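Acyl-ACP thioesterase (Bacteroides thetaiotaomicron, PDB 2ESS) hydrolyses the thioester of fatty acyl-acyl carrier proteins, the step that releases free fatty acids in fatty acid biosynthesis. Local coordinates at the interface of chains A and B. Sequence-based numbering; all coordinates share one arbitrary frame. Chains: chain A/B, acyl-ACP thioesterase.

Contact 1: the interface of chains A and B. Residues chain A 17, 20-24, 75; chain B 167, 170-172.
Acyl-ACP thioesterases are built from tandem hot-dog domains, and here the D-x-N-x-H loop of chain B, the family's catalytic segment, lies against the loop that follows the 3-10 helix 17-19 of chain A. It begins at B:Asp171, a residue that carries the calcium in this crystal. A direct hydrogen bond runs from the phenol OH of B:Tyr167 to the carboxylate oxygen OD2 of A:Asp21, at 2.8 Å. It uses the anti lone pair of OD2, with the ring plane turned 57° from the carboxylate. A:Phe22 meets the same phenol ring edge to edge, its CE2 lying 3.8 Å from CE1 of B:Tyr167. An alanine in place of B:Tyr167 would lack the phenol, and would probably loosen A:Asp21 and the edge contact with A:Phe22. Further along, B:Ile172 extends with CG1 anti to its backbone N (chi1 -161°). Its CD1 comes to 3.6 Å from CA of A:Gly24, while its CG2 branch faces the amide end of A:Gln75.

Waters fill in between the two backbones. Water 1 joins the backbone N of A:Phe22 to the carbonyl oxygens of B:Tyr167 and B:Ile170, and water 3 bridges the carbonyls of A:Val20 and B:Ile170. Water 2 takes the backbone N of B:Ile172 at 3.1 Å, nearly straight, and also meets the side-chain OE1 of A:Gln75 and the carbonyl of A:Pro17. In the second shell, the backbone N of A:Asn23 binds OD1 of A:Asp21 at 2.9 Å from above the carboxylate plane. This bent hydrogen bond probably helps hold A:Asp21, whose CG sits in the crowded position between backbone N and carbonyl carbon (chi1 64°).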
ATOM      1  N   PRO A  17      -3.634   2.482   9.597  1.00 35.08           N
ATOM      2  CA  PRO A  17      -2.409   2.134  10.332  1.00 33.80           C
ATOM      3  C   PRO A  17      -1.264   1.584   9.499  1.00 35.66           C
ATOM      4  O   PRO A  17      -0.082   1.804   9.822  1.00 38.39           O
ATOM      5  CB  PRO A  17      -2.901   1.049  11.312  1.00 36.70           C
ATOM      6  CG  PRO A  17      -4.334   1.328  11.472  1.00 34.40           C
ATOM      7  CD  PRO A  17      -4.801   1.764  10.149  1.00 36.09           C
ATOM      8  N   VAL A  20       0.747   4.630   7.501  1.00 30.14           N
ATOM      9  CA  VAL A  20       1.472   5.695   8.186  1.00 31.00           C
ATOM     10  C   VAL A  20       2.857   5.260   8.594  1.00 31.02           C
ATOM     11  O   VAL A  20       3.136   4.074   8.664  1.00 33.79           O
ATOM     12  CB  VAL A  20       0.706   6.230   9.422  1.00 34.22           C
ATOM     13  CG1 VAL A  20      -0.665   6.779   8.996  1.00 28.38           C
ATOM     14  CG2 VAL A  20       0.684   5.163  10.577  1.00 32.87           C
ATOM     15  N   ASP A  21       3.732   6.232   8.874  1.00 32.17           N
ATOM     16  CA  ASP A  21       5.107   5.966   9.289  1.00 32.63           C
ATOM     17  C   ASP A  21       5.255   5.881  10.797  1.00 33.63           C
ATOM     18  O   ASP A  21       4.253   5.884  11.529  1.00 29.57           O
ATOM     19  CB  ASP A  21       6.079   6.999   8.687  1.00 35.43           C
ATOM     20  CG  ASP A  21       5.830   8.460   9.180  1.00 32.69           C
ATOM     21  OD1 ASP A  21       5.205   8.679  10.247  1.00 31.52           O
ATOM     22  OD2 ASP A  21       6.284   9.384   8.451  1.00 42.64           O
ATOM     23  N   PHE A  22       6.505   5.785  11.262  1.00 30.99           N
ATOM     24  CA  PHE A  22       6.756   5.611  12.674  1.00 30.53           C
ATOM     25  C   PHE A  22       6.351   6.812  13.529  1.00 28.65           C
ATOM     26  O   PHE A  22       6.220   6.656  14.742  1.00 27.85           O
ATOM     27  CB  PHE A  22       8.202   5.207  12.968  1.00 29.13           C
ATOM     28  CG  PHE A  22       9.194   6.293  12.729  1.00 29.99           C
ATOM     29  CD1 PHE A  22       9.526   7.189  13.741  1.00 35.77           C
ATOM     30  CD2 PHE A  22       9.784   6.444  11.481  1.00 35.14           C
ATOM     31  CE1 PHE A  22      10.447   8.198  13.527  1.00 28.68           C
ATOM     32  CE2 PHE A  22      10.730   7.448  11.267  1.00 36.07           C
ATOM     33  CZ  PHE A  22      11.055   8.331  12.282  1.00 30.45           C
ATOM     34  N   ASN A  23       6.124   7.968  12.903  1.00 29.71           N
ATOM     35  CA  ASN A  23       5.539   9.132  13.625  1.00 31.92           C
ATOM     36  C   ASN A  23       3.999   9.199  13.499  1.00 32.09           C
ATOM     37  O   ASN A  23       3.378  10.154  13.965  1.00 31.61           O
ATOM     38  CB  ASN A  23       6.113  10.450  13.138  1.00 33.91           C
ATOM     39  CG  ASN A  23       7.608  10.620  13.437  1.00 28.17           C
ATOM     40  OD1 ASN A  23       8.094  10.335  14.526  1.00 31.55           O
ATOM     41  ND2 ASN A  23       8.337  11.093  12.420  1.00 34.84           N
ATOM     42  N   GLY A  24       3.395   8.171  12.916  1.00 29.27           N
ATOM     43  CA  GLY A  24       1.930   8.089  12.755  1.00 32.31           C
ATOM     44  C   GLY A  24       1.353   8.948  11.641  1.00 31.58           C
ATOM     45  O   GLY A  24       0.171   9.186  11.611  1.00 30.91           O
ATOM     46  N   GLN A  75      -2.618   9.103  11.799  1.00 32.82           N
ATOM     47  CA  GLN A  75      -3.277   7.817  11.864  1.00 32.37           C
ATOM     48  C   GLN A  75      -4.712   7.959  12.355  1.00 31.41           C
ATOM     49  O   GLN A  75      -4.959   8.619  13.350  1.00 30.92           O
ATOM     50  CB  GLN A  75      -2.504   6.874  12.796  1.00 34.99           C
ATOM     51  CG  GLN A  75      -3.010   5.469  12.754  1.00 36.70           C
ATOM     52  CD  GLN A  75      -2.210   4.531  13.640  1.00 33.56           C
ATOM     53  OE1 GLN A  75      -1.356   3.803  13.163  1.00 44.70           O
ATOM     54  NE2 GLN A  75      -2.461   4.581  14.929  1.00 36.57           N
TER
ATOM     55  N   TYR B 167      12.763   2.423   6.481  1.00 29.46           N
ATOM     56  CA  TYR B 167      11.701   3.372   6.799  1.00 31.30           C
ATOM     57  C   TYR B 167      10.317   2.938   6.298  1.00 31.55           C
ATOM     58  O   TYR B 167       9.334   3.027   7.023  1.00 30.82           O
ATOM     59  CB  TYR B 167      12.076   4.750   6.258  1.00 31.77           C
ATOM     60  CG  TYR B 167      11.010   5.801   6.335  1.00 32.02           C
ATOM     61  CD1 TYR B 167      10.596   6.316   7.557  1.00 35.17           C
ATOM     62  CD2 TYR B 167      10.399   6.271   5.179  1.00 36.39           C
ATOM     63  CE1 TYR B 167       9.637   7.299   7.619  1.00 34.32           C
ATOM     64  CE2 TYR B 167       9.432   7.232   5.227  1.00 36.31           C
ATOM     65  CZ  TYR B 167       9.059   7.758   6.439  1.00 38.47           C
ATOM     66  OH  TYR B 167       8.077   8.703   6.477  1.00 41.70           O
ATOM     67  N   ILE B 170       8.172   0.322   8.605  1.00 32.82           N
ATOM     68  CA  ILE B 170       7.915   0.529  10.033  1.00 32.77           C
ATOM     69  C   ILE B 170       6.629   1.271  10.270  1.00 32.79           C
ATOM     70  O   ILE B 170       6.366   2.274   9.610  1.00 33.06           O
ATOM     71  CB  ILE B 170       9.084   1.283  10.683  1.00 29.63           C
ATOM     72  CG1 ILE B 170      10.414   0.614  10.329  1.00 37.58           C
ATOM     73  CG2 ILE B 170       8.915   1.410  12.224  1.00 35.90           C
ATOM     74  CD1 ILE B 170      10.555  -0.835  10.857  1.00 29.86           C
ATOM     75  N   ASP B 171       5.832   0.756  11.207  1.00 35.67           N
ATOM     76  CA  ASP B 171       4.584   1.377  11.644  1.00 36.45           C
ATOM     77  C   ASP B 171       4.770   2.331  12.827  1.00 33.08           C
ATOM     78  O   ASP B 171       5.911   2.613  13.271  1.00 33.02           O
ATOM     79  CB  ASP B 171       3.521   0.295  11.981  1.00 37.91           C
ATOM     80  CG  ASP B 171       3.867  -0.557  13.243  1.00 42.11           C
ATOM     81  OD1 ASP B 171       4.641  -0.164  14.149  1.00 42.80           O
ATOM     82  OD2 ASP B 171       3.323  -1.672  13.312  1.00 61.08           O
ATOM     83  N   ILE B 172       3.641   2.816  13.344  1.00 31.61           N
ATOM     84  CA  ILE B 172       3.634   3.802  14.420  1.00 33.85           C
ATOM     85  C   ILE B 172       4.274   3.299  15.711  1.00 35.99           C
ATOM     86  O   ILE B 172       4.738   4.102  16.481  1.00 39.51           O
ATOM     87  CB  ILE B 172       2.186   4.275  14.742  1.00 33.61           C
ATOM     88  CG1 ILE B 172       2.201   5.607  15.503  1.00 32.30           C
ATOM     89  CG2 ILE B 172       1.365   3.123  15.432  1.00 31.82           C
ATOM     90  CD1 ILE B 172       0.788   6.286  15.612  1.00 34.85           C
TER
HETATM   91  O   HOH W   1       8.099   4.493   9.083  1.00 26.54           O
HETATM   92  O   HOH W   2       0.696   2.299  12.355  1.00 27.63           O
HETATM   93  O   HOH W   3       5.489   2.915   7.010  1.00 40.20           O

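Contact 2: the interface of chains A and B. Residues chain A 186-187, 191, 194; chain B 166-168, 212.
Two aromatic rings laid flat on each other form the tight half of this interface patch, where helix 191-196 and the end of helix 178-186 of chain A meet the 3-10 helix 167-169 of chain B. The rings of A:Tyr194 and B:Tyr167 are parallel, with centroids 3.8 Å apart, but their side chains approach at about a right angle, so the hydroxyls point in different directions. The OH of A:Tyr194 donates to the carbonyl O of A:Leu186 at 2.6 Å, in the carbonyl plane and on a lone pair, which ties the ring to the end of its neighbouring helix. Beside the stack, A:Ile191 reaches tip to tip with B:Phe212 and puts its methyl CD1 over the ring face. The packing is close, CD1 standing 3.2 Å from CE2 of B:Phe212, and the A:Ile191 chi1 of -140° puts CG1 well off the position anti to the backbone N, which may mean strain.

A:Asp187 grips the start of the 3-10 helix with both carboxylate oxygens, each through its syn lone pair. OD1 accepts the backbone N of B:Ser168 at 2.7 Å, and OD2 accepts its hydroxyl OG at 2.6 Å. This resembles N-terminal capping, supplied by the partner chain, and might favour the charged carboxylate.

The rest is looser. Water 4 bridges the carbonyl O of A:Asp187 and the backbone N of B:Tyr167, the latter almost straight at 2.9 Å. B:Lys166 crosses the carboxylate with its aliphatic stem, while its NZ stays 6.3 Å from OD2 of A:Asp187, too far for a salt bridge. The patch probably helps hold together two subunits, each with paired hot-dog domains, and fixes the 3-10 helix 167-169, which leads into the D-x-N-x-H segment, against the partner.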
ATOM      1  N   LEU A 186      12.550   7.260  -0.740  1.00 33.26           N
ATOM      2  CA  LEU A 186      12.402   7.703   0.653  1.00 35.45           C
ATOM      3  C   LEU A 186      13.099   6.773   1.614  1.00 32.25           C
ATOM      4  O   LEU A 186      13.552   7.232   2.648  1.00 31.37           O
ATOM      5  CB  LEU A 186      10.948   7.940   1.036  1.00 35.37           C
ATOM      6  CG  LEU A 186      10.342   9.115   0.212  1.00 40.54           C
ATOM      7  CD1 LEU A 186       8.943   9.446   0.678  1.00 40.31           C
ATOM      8  CD2 LEU A 186      11.233  10.383   0.246  1.00 46.54           C
ATOM      9  N   ASP A 187      13.318   5.509   1.233  1.00 34.45           N
ATOM     10  CA  ASP A 187      14.159   4.596   2.064  1.00 34.23           C
ATOM     11  C   ASP A 187      15.648   4.898   2.050  1.00 35.11           C
ATOM     12  O   ASP A 187      16.361   4.322   2.827  1.00 35.50           O
ATOM     13  CB  ASP A 187      13.954   3.115   1.697  1.00 37.08           C
ATOM     14  CG  ASP A 187      12.565   2.568   2.143  1.00 41.82           C
ATOM     15  OD1 ASP A 187      12.004   3.113   3.115  1.00 43.08           O
ATOM     16  OD2 ASP A 187      12.046   1.594   1.533  1.00 38.40           O
ATOM     17  N   ILE A 191      17.148   7.600   9.355  1.00 42.31           N
ATOM     18  CA  ILE A 191      16.003   7.678  10.215  1.00 44.91           C
ATOM     19  C   ILE A 191      16.048   8.946  11.110  1.00 44.53           C
ATOM     20  O   ILE A 191      14.988   9.503  11.426  1.00 43.24           O
ATOM     21  CB  ILE A 191      15.839   6.349  11.024  1.00 45.55           C
ATOM     22  CG1 ILE A 191      14.363   5.949  11.113  1.00 49.51           C
ATOM     23  CG2 ILE A 191      16.473   6.443  12.397  1.00 43.97           C
ATOM     24  CD1 ILE A 191      13.759   5.359   9.799  1.00 47.36           C
ATOM     25  N   TYR A 194      14.043  11.711   9.538  1.00 34.91           N
ATOM     26  CA  TYR A 194      12.618  11.561   9.736  1.00 34.66           C
ATOM     27  C   TYR A 194      12.225  11.796  11.211  1.00 35.24           C
ATOM     28  O   TYR A 194      11.098  12.193  11.509  1.00 34.79           O
ATOM     29  CB  TYR A 194      12.186  10.169   9.286  1.00 32.87           C
ATOM     30  CG  TYR A 194      12.261   9.969   7.797  1.00 32.52           C
ATOM     31  CD1 TYR A 194      11.437  10.684   6.938  1.00 34.97           C
ATOM     32  CD2 TYR A 194      13.118   9.036   7.252  1.00 36.13           C
ATOM     33  CE1 TYR A 194      11.506  10.491   5.562  1.00 36.17           C
ATOM     34  CE2 TYR A 194      13.176   8.820   5.907  1.00 33.30           C
ATOM     35  CZ  TYR A 194      12.395   9.562   5.057  1.00 35.25           C
ATOM     36  OH  TYR A 194      12.468   9.332   3.699  1.00 34.10           O
TER
ATOM     37  N   LYS B 166      13.575  -1.168   6.692  1.00 32.99           N
ATOM     38  CA  LYS B 166      13.759   0.224   6.253  1.00 32.75           C
ATOM     39  C   LYS B 166      12.619   1.118   6.693  1.00 31.45           C
ATOM     40  O   LYS B 166      11.622   0.638   7.204  1.00 31.79           O
ATOM     41  CB  LYS B 166      13.886   0.245   4.740  1.00 31.41           C
ATOM     42  CG  LYS B 166      15.195  -0.326   4.240  1.00 38.73           C
ATOM     43  CD  LYS B 166      15.118  -0.671   2.766  1.00 46.17           C
ATOM     44  CE  LYS B 166      16.368  -1.433   2.307  1.00 55.15           C
ATOM     45  NZ  LYS B 166      16.365  -2.871   2.748  1.00 57.97           N
ATOM     46  N   TYR B 167      12.763   2.423   6.481  1.00 29.46           N
ATOM     47  CA  TYR B 167      11.701   3.372   6.799  1.00 31.30           C
ATOM     48  C   TYR B 167      10.317   2.938   6.298  1.00 31.55           C
ATOM     49  O   TYR B 167       9.334   3.027   7.023  1.00 30.82           O
ATOM     50  CB  TYR B 167      12.076   4.750   6.258  1.00 31.77           C
ATOM     51  CG  TYR B 167      11.010   5.801   6.335  1.00 32.02           C
ATOM     52  CD1 TYR B 167      10.596   6.316   7.557  1.00 35.17           C
ATOM     53  CD2 TYR B 167      10.399   6.271   5.179  1.00 36.39           C
ATOM     54  CE1 TYR B 167       9.637   7.299   7.619  1.00 34.32           C
ATOM     55  CE2 TYR B 167       9.432   7.232   5.227  1.00 36.31           C
ATOM     56  CZ  TYR B 167       9.059   7.758   6.439  1.00 38.47           C
ATOM     57  OH  TYR B 167       8.077   8.703   6.477  1.00 41.70           O
ATOM     58  N   SER B 168      10.222   2.441   5.069  1.00 30.60           N
ATOM     59  CA  SER B 168       8.907   2.037   4.545  1.00 31.82           C
ATOM     60  C   SER B 168       8.289   0.819   5.231  1.00 33.22           C
ATOM     61  O   SER B 168       7.115   0.559   5.054  1.00 35.55           O
ATOM     62  CB  SER B 168       9.031   1.728   3.067  1.00 34.41           C
ATOM     63  OG  SER B 168      10.070   0.763   2.914  1.00 39.34           O
ATOM     64  N   PHE B 212      13.548  -1.070  12.904  1.00 33.96           N
ATOM     65  CA  PHE B 212      14.316  -0.418  11.851  1.00 35.33           C
ATOM     66  C   PHE B 212      15.785  -0.782  11.963  1.00 33.98           C
ATOM     67  O   PHE B 212      16.351  -0.729  13.048  1.00 32.73           O
ATOM     68  CB  PHE B 212      14.187   1.104  11.945  1.00 36.22           C
ATOM     69  CG  PHE B 212      15.122   1.830  11.019  1.00 37.39           C
ATOM     70  CD1 PHE B 212      16.437   2.129  11.418  1.00 38.31           C
ATOM     71  CD2 PHE B 212      14.700   2.188   9.760  1.00 36.88           C
ATOM     72  CE1 PHE B 212      17.331   2.776  10.549  1.00 39.19           C
ATOM     73  CE2 PHE B 212      15.564   2.834   8.881  1.00 39.24           C
ATOM     74  CZ  PHE B 212      16.886   3.138   9.275  1.00 40.74           C
TER
HETATM   75  O   HOH W   4      15.261   3.548   5.422  1.00 29.85           O

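The centres of the C-alpha atoms of contact 1 and contact 2 lie about 10 Å apart, and B:Tyr167 belongs to both. Its ring is used in two ways, by its rim and hydroxyl in contact 1 and by a face in contact 2, so the loop after 3-10 helix 17-19 and the helix 191-196 of chain A converge on one side chain. Because the interface is two-fold symmetric, the same pair recurs with the chains exchanged. Contact between each subunit's calcium-binding loop and the other chain suggests that pairing, if it is the biological dimer, may help shape the active site.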